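Local coordinates for protein BIFUNCTIONAL PROTEIN Proline utilization A (PutA) (Corynebacterium freiburgense, PDB 5UX5) that catalyses the two-step oxidation of proline to glutamate, using an FAD-dependent proline dehydrogenase and an NAD-dependent aldehyde dehydrogenase carried on one polypeptide, at residues Asp309-Gly314 against Gly961-Ser966; Gly314-Pro319 against Asp457-Ser462. All blocks are in the same frame, centred on the assembly; numbering follows the deposited sequence.

In the fold
Both contacts use one continuous piece of the proline dehydrogenase part, the end of helix 303-313 and the loop that follows. They share G314, and their centres lie about 14 Å apart. In interaction 1 the helix end meets 961-966, the loop that runs into the start of strand 965-980. In interaction 2 the loop packs on 457-462, which follows helix 438-450. The two also touch directly. A310 O is 3.0 Å from W315 N, a probable hydrogen bond, and R460 NH2 forms a long, weak ion pair with D309 OD2. The bound FAD is about 5 Å from the P319 side chain and about 11 Å from that of R963.

Interaction 1. Residues Asp309-Gly314 against Gly961-Ser966; sequences DAELHG and GLRCES
The E311 carboxylate grips two successive backbone N-H groups, those of R963 and C964. E311 reaches out from helix 303-313 with CG anti to its backbone N (chi1 -179°) and an extended chain. R963 N donates to E311 OE1 at 2.5 Å, nearly straight, and C964 N donates to E311 OE2 at 2.9 Å. Both donors stand above the carboxylate plane.

The charge contact is looser. The R963 chain bends at chi3 and lays one face of its guanidinium over E311 OE1. The salt bridge from E311 OE1 to R963 NH1 measures 3.5 Å, but no N-H points at the oxygen.

The contact joins the end of a helix of the TIM-barrel proline dehydrogenase to the loop leading into strand 965-980, in the C-terminal part of the chain. There C964 pairs through its backbone with N1065. E965 OE2 makes a salt bridge to R875 and OE1 a hydrogen bond to N967.

Apolar packing lies beside the polar pair. L312 CD2 rests 3.7 Å from C964 SG and 4.4 Å from L962 CD1. L312 lies across the E965 side chain, nearly perpendicular to it. L962 and E311 run antiparallel alongside each other, with L962 CD2 3.8 Å from E311 CG.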
loop_
_atom_site.group_PDB
_atom_site.type_symbol
_atom_site.label_atom_id
_atom_site.label_comp_id
_atom_site.label_asym_id
_atom_site.label_seq_id
_atom_site.Cartn_x
_atom_site.Cartn_y
_atom_site.Cartn_z
ATOM N N ASP A 309 3.635 -6.512 -6.904
ATOM C CA ASP A 309 3.918 -6.536 -5.465
ATOM C C ASP A 309 5.351 -6.078 -5.179
ATOM O O ASP A 309 5.607 -5.359 -4.201
ATOM C CB ASP A 309 3.672 -7.948 -4.910
ATOM C CG ASP A 309 3.694 -7.994 -3.393
ATOM O OD1 ASP A 309 3.182 -7.050 -2.786
ATOM O OD2 ASP A 309 4.207 -8.957 -2.785
ATOM N N ALA A 310 6.301 -6.521 -6.010
ATOM C CA ALA A 310 7.698 -6.131 -5.865
ATOM C C ALA A 310 7.907 -4.651 -6.179
ATOM O O ALA A 310 8.494 -3.914 -5.372
ATOM C CB ALA A 310 8.584 -7.002 -6.763
ATOM N N GLU A 311 7.442 -4.192 -7.346
ATOM C CA GLU A 311 7.740 -2.813 -7.727
ATOM C C GLU A 311 7.145 -1.815 -6.723
ATOM O O GLU A 311 7.782 -0.809 -6.394
ATOM C CB GLU A 311 7.242 -2.517 -9.150
ATOM C CG GLU A 311 7.570 -1.071 -9.608
ATOM C CD GLU A 311 7.041 -0.743 -10.987
ATOM O OE1 GLU A 311 7.727 -0.005 -11.732
ATOM O OE2 GLU A 311 5.933 -1.218 -11.329
ATOM N N LEU A 312 5.966 -2.113 -6.167
ATOM C CA LEU A 312 5.357 -1.225 -5.182
ATOM C C LEU A 312 6.212 -1.090 -3.926
ATOM O O LEU A 312 6.279 -0.009 -3.332
ATOM C CB LEU A 312 3.964 -1.726 -4.790
ATOM C CG LEU A 312 2.832 -1.491 -5.804
ATOM C CD1 LEU A 312 1.520 -2.094 -5.351
ATOM C CD2 LEU A 312 2.663 0.011 -6.181
ATOM N N HIS A 313 6.808 -2.185 -3.462
ATOM C CA HIS A 313 7.530 -2.211 -2.193
ATOM C C HIS A 313 9.019 -1.992 -2.322
ATOM O O HIS A 313 9.703 -1.950 -1.299
ATOM C CB HIS A 313 7.321 -3.551 -1.482
ATOM C CG HIS A 313 5.954 -3.724 -0.938
ATOM N ND1 HIS A 313 4.885 -4.095 -1.721
ATOM C CD2 HIS A 313 5.477 -3.578 0.320
ATOM C CE1 HIS A 313 3.801 -4.152 -0.969
ATOM N NE2 HIS A 313 4.136 -3.855 0.276
ATOM N N GLY A 314 9.543 -1.937 -3.535
ATOM C CA GLY A 314 10.971 -1.869 -3.706
ATOM C C GLY A 314 11.669 -3.177 -3.456
ATOM O O GLY A 314 12.776 -3.186 -2.912
ATOM N N GLY A 961 8.097 7.096 -11.607
ATOM C CA GLY A 961 8.120 6.368 -12.861
ATOM C C GLY A 961 7.861 4.885 -12.785
ATOM O O GLY A 961 8.295 4.168 -13.687
ATOM N N LEU A 962 7.104 4.418 -11.782
ATOM C CA LEU A 962 6.754 3.005 -11.650
ATOM C C LEU A 962 5.946 2.527 -12.845
ATOM O O LEU A 962 5.148 3.276 -13.400
ATOM C CB LEU A 962 5.902 2.767 -10.404
ATOM C CG LEU A 962 6.449 3.230 -9.067
ATOM C CD1 LEU A 962 5.514 2.840 -7.940
ATOM C CD2 LEU A 962 7.752 2.614 -8.872
ATOM N N ARG A 963 6.117 1.250 -13.225
ATOM C CA ARG A 963 5.269 0.685 -14.278
ATOM C C ARG A 963 3.814 0.545 -13.816
ATOM O O ARG A 963 2.895 1.008 -14.493
ATOM C CB ARG A 963 5.835 -0.657 -14.748
ATOM C CG ARG A 963 6.788 -0.573 -15.959
ATOM C CD ARG A 963 7.807 -1.750 -16.052
ATOM N NE ARG A 963 8.850 -1.651 -15.019
ATOM C CZ ARG A 963 9.004 -2.489 -13.988
ATOM N NH1 ARG A 963 9.987 -2.284 -13.106
ATOM N NH2 ARG A 963 8.175 -3.529 -13.825
ATOM N N CYS A 964 3.583 -0.025 -12.632
ATOM C CA CYS A 964 2.231 -0.441 -12.271
ATOM C C CYS A 964 1.374 0.684 -11.691
ATOM O O CYS A 964 0.168 0.496 -11.496
ATOM C CB CYS A 964 2.298 -1.571 -11.245
ATOM S SG CYS A 964 3.017 -0.999 -9.698
ATOM N N GLU A 965 1.954 1.837 -11.393
ATOM C CA GLU A 965 1.208 2.893 -10.731
ATOM C C GLU A 965 1.701 4.245 -11.230
ATOM O O GLU A 965 2.870 4.585 -11.065
ATOM C CB GLU A 965 1.365 2.775 -9.224
ATOM C CG GLU A 965 0.595 3.771 -8.426
ATOM C CD GLU A 965 0.703 3.499 -6.957
ATOM O OE1 GLU A 965 1.717 3.905 -6.326
ATOM O OE2 GLU A 965 -0.225 2.834 -6.429
ATOM N N SER A 966 0.803 5.012 -11.835
ATOM C CA SER A 966 1.083 6.390 -12.220
ATOM C C SER A 966 0.996 7.292 -10.998
ATOM O O SER A 966 -0.025 7.316 -10.312
ATOM C CB SER A 966 0.094 6.848 -13.285
ATOM O OG SER A 966 0.252 8.228 -13.502
#

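Interaction 2. Residues Gly314-Pro319 against Asp457-Ser462; sequences GWYPAP and DSRRLS
Two consecutive arginines, R459 and R460, each give their NE to a backbone carbonyl of the 314-319 loop. R460 NE bonds Y316 O at 2.9 Å. The nitrogen lies almost on the C=O axis, but the angle at the hydrogen is only 139°. R459 bends at chi2 and chi3 to reach further along the loop, where its NE donates to P319 O at 3.1 Å. This bond is nearly straight (171°) and in the guanidinium plane, though the donor sits above the carbonyl plane.

Each arginine meets one aromatic residue. W315 CE3 lies over one face of the R460 guanidinium, 3.5 Å from R460 NH1, with the two planes 34° apart. Y316 CB lies over a face of the R459 guanidinium, and Y316 CD1 is 3.6 Å from R459 NH1. The Y316 ring turns an edge to S462 O, 3.2 Å from Y316 CD2. R459 CB also packs on P317 O.

Neither segment is regular helix or strand. S458 OG accepts a hydrogen bond from R460 N, which makes an ST turn.

W315 NE1 bonds D471 O. R460 is buried, and its salt bridge through NH1 to D473 probably balances its charge. The two NE groups hold the loop backbone at Y316 and P319, consistent with a fixed path where the P319 side chain lies about 5 Å from the bound FAD.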
loop_
_atom_site.group_PDB
_atom_site.type_symbol
_atom_site.label_atom_id
_atom_site.label_comp_id
_atom_site.label_asym_id
_atom_site.label_seq_id
_atom_site.Cartn_x
_atom_site.Cartn_y
_atom_site.Cartn_z
ATOM N N GLY A 314 9.543 -1.937 -3.535
ATOM C CA GLY A 314 10.971 -1.869 -3.706
ATOM C C GLY A 314 11.669 -3.177 -3.456
ATOM O O GLY A 314 12.776 -3.186 -2.912
ATOM N N TRP A 315 11.049 -4.281 -3.839
ATOM C CA TRP A 315 11.603 -5.609 -3.656
ATOM C C TRP A 315 11.868 -6.225 -5.012
ATOM O O TRP A 315 11.300 -5.793 -6.017
ATOM C CB TRP A 315 10.634 -6.515 -2.899
ATOM C CG TRP A 315 10.305 -6.114 -1.517
ATOM C CD1 TRP A 315 11.100 -5.426 -0.652
ATOM C CD2 TRP A 315 9.088 -6.408 -0.808
ATOM N NE1 TRP A 315 10.449 -5.274 0.554
ATOM C CE2 TRP A 315 9.218 -5.876 0.479
ATOM C CE3 TRP A 315 7.911 -7.087 -1.137
ATOM C CZ2 TRP A 315 8.200 -5.968 1.427
ATOM C CZ3 TRP A 315 6.908 -7.166 -0.202
ATOM C CH2 TRP A 315 7.053 -6.614 1.062
ATOM N N TYR A 316 12.701 -7.276 -5.030
ATOM C CA TYR A 316 12.775 -8.094 -6.228
ATOM C C TYR A 316 11.506 -8.924 -6.341
ATOM O O TYR A 316 10.923 -9.347 -5.331
ATOM C CB TYR A 316 13.967 -9.041 -6.198
ATOM C CG TYR A 316 15.289 -8.370 -6.288
ATOM C CD1 TYR A 316 15.748 -7.873 -7.489
ATOM C CD2 TYR A 316 16.083 -8.232 -5.165
ATOM C CE1 TYR A 316 16.986 -7.250 -7.579
ATOM C CE2 TYR A 316 17.306 -7.604 -5.226
ATOM C CZ TYR A 316 17.753 -7.111 -6.441
ATOM O OH TYR A 316 18.963 -6.486 -6.513
ATOM N N PRO A 317 11.056 -9.171 -7.557
ATOM C CA PRO A 317 10.004 -10.168 -7.755
ATOM C C PRO A 317 10.453 -11.511 -7.187
ATOM O O PRO A 317 11.636 -11.847 -7.196
ATOM C CB PRO A 317 9.837 -10.215 -9.276
ATOM C CG PRO A 317 10.567 -8.973 -9.791
ATOM C CD PRO A 317 11.617 -8.661 -8.815
ATOM N N ALA A 318 9.520 -12.228 -6.588
ATOM C CA ALA A 318 9.838 -13.566 -6.096
ATOM C C ALA A 318 10.181 -14.561 -7.214
ATOM O O ALA A 318 11.028 -15.444 -6.975
ATOM C CB ALA A 318 8.682 -14.065 -5.221
ATOM N N PRO A 319 9.553 -14.528 -8.391
ATOM C CA PRO A 319 9.908 -15.479 -9.441
ATOM C C PRO A 319 11.185 -15.077 -10.168
ATOM O O PRO A 319 11.736 -13.997 -9.992
ATOM C CB PRO A 319 8.718 -15.434 -10.406
ATOM C CG PRO A 319 7.657 -14.729 -9.695
ATOM C CD PRO A 319 8.334 -13.792 -8.755
ATOM N N ASP A 457 18.479 -19.633 -4.093
ATOM C CA ASP A 457 18.085 -18.758 -2.995
ATOM C C ASP A 457 16.810 -18.008 -3.344
ATOM O O ASP A 457 16.413 -17.918 -4.506
ATOM C CB ASP A 457 19.185 -17.751 -2.667
ATOM C CG ASP A 457 20.236 -18.317 -1.768
ATOM O OD1 ASP A 457 20.008 -19.420 -1.218
ATOM O OD2 ASP A 457 21.273 -17.645 -1.583
ATOM N N SER A 458 16.152 -17.481 -2.318
ATOM C CA SER A 458 14.977 -16.642 -2.533
ATOM C C SER A 458 15.366 -15.223 -2.989
ATOM O O SER A 458 16.146 -14.529 -2.327
ATOM C CB SER A 458 14.141 -16.595 -1.259
ATOM O OG SER A 458 13.310 -15.465 -1.242
ATOM N N ARG A 459 14.765 -14.769 -4.089
ATOM C CA ARG A 459 15.029 -13.425 -4.580
ATOM C C ARG A 459 14.760 -12.349 -3.530
ATOM O O ARG A 459 15.363 -11.261 -3.600
ATOM C CB ARG A 459 14.181 -13.147 -5.818
ATOM C CG ARG A 459 14.370 -14.143 -6.907
ATOM C CD ARG A 459 15.166 -13.500 -7.992
ATOM N NE ARG A 459 14.359 -12.774 -8.951
ATOM C CZ ARG A 459 14.738 -11.648 -9.521
ATOM N NH1 ARG A 459 15.907 -11.093 -9.198
ATOM N NH2 ARG A 459 13.948 -11.080 -10.414
ATOM N N ARG A 460 13.899 -12.634 -2.551
ATOM C CA ARG A 460 13.550 -11.664 -1.522
ATOM C C ARG A 460 14.632 -11.536 -0.446
ATOM O O ARG A 460 14.469 -10.749 0.492
ATOM C CB ARG A 460 12.218 -12.058 -0.878
ATOM C CG ARG A 460 10.996 -11.982 -1.783
ATOM C CD ARG A 460 10.653 -10.526 -2.133
ATOM N NE ARG A 460 9.483 -10.428 -2.997
ATOM C CZ ARG A 460 8.228 -10.450 -2.552
ATOM N NH1 ARG A 460 8.003 -10.543 -1.244
ATOM N NH2 ARG A 460 7.214 -10.383 -3.418
ATOM N N LEU A 461 15.728 -12.295 -0.544
ATOM C CA LEU A 461 16.720 -12.275 0.522
ATOM C C LEU A 461 17.482 -10.971 0.587
ATOM O O LEU A 461 18.068 -10.675 1.627
ATOM C CB LEU A 461 17.717 -13.420 0.371
ATOM C CG LEU A 461 17.310 -14.881 0.624
ATOM C CD1 LEU A 461 18.488 -15.783 0.281
ATOM C CD2 LEU A 461 16.855 -15.121 2.038
ATOM N N SER A 462 17.514 -10.202 -0.495
ATOM C CA SER A 462 18.073 -8.856 -0.485
ATOM C C SER A 462 17.197 -7.990 -1.365
ATOM O O SER A 462 16.201 -8.453 -1.932
ATOM C CB SER A 462 19.522 -8.821 -0.978
ATOM O OG SER A 462 19.562 -9.113 -2.372
#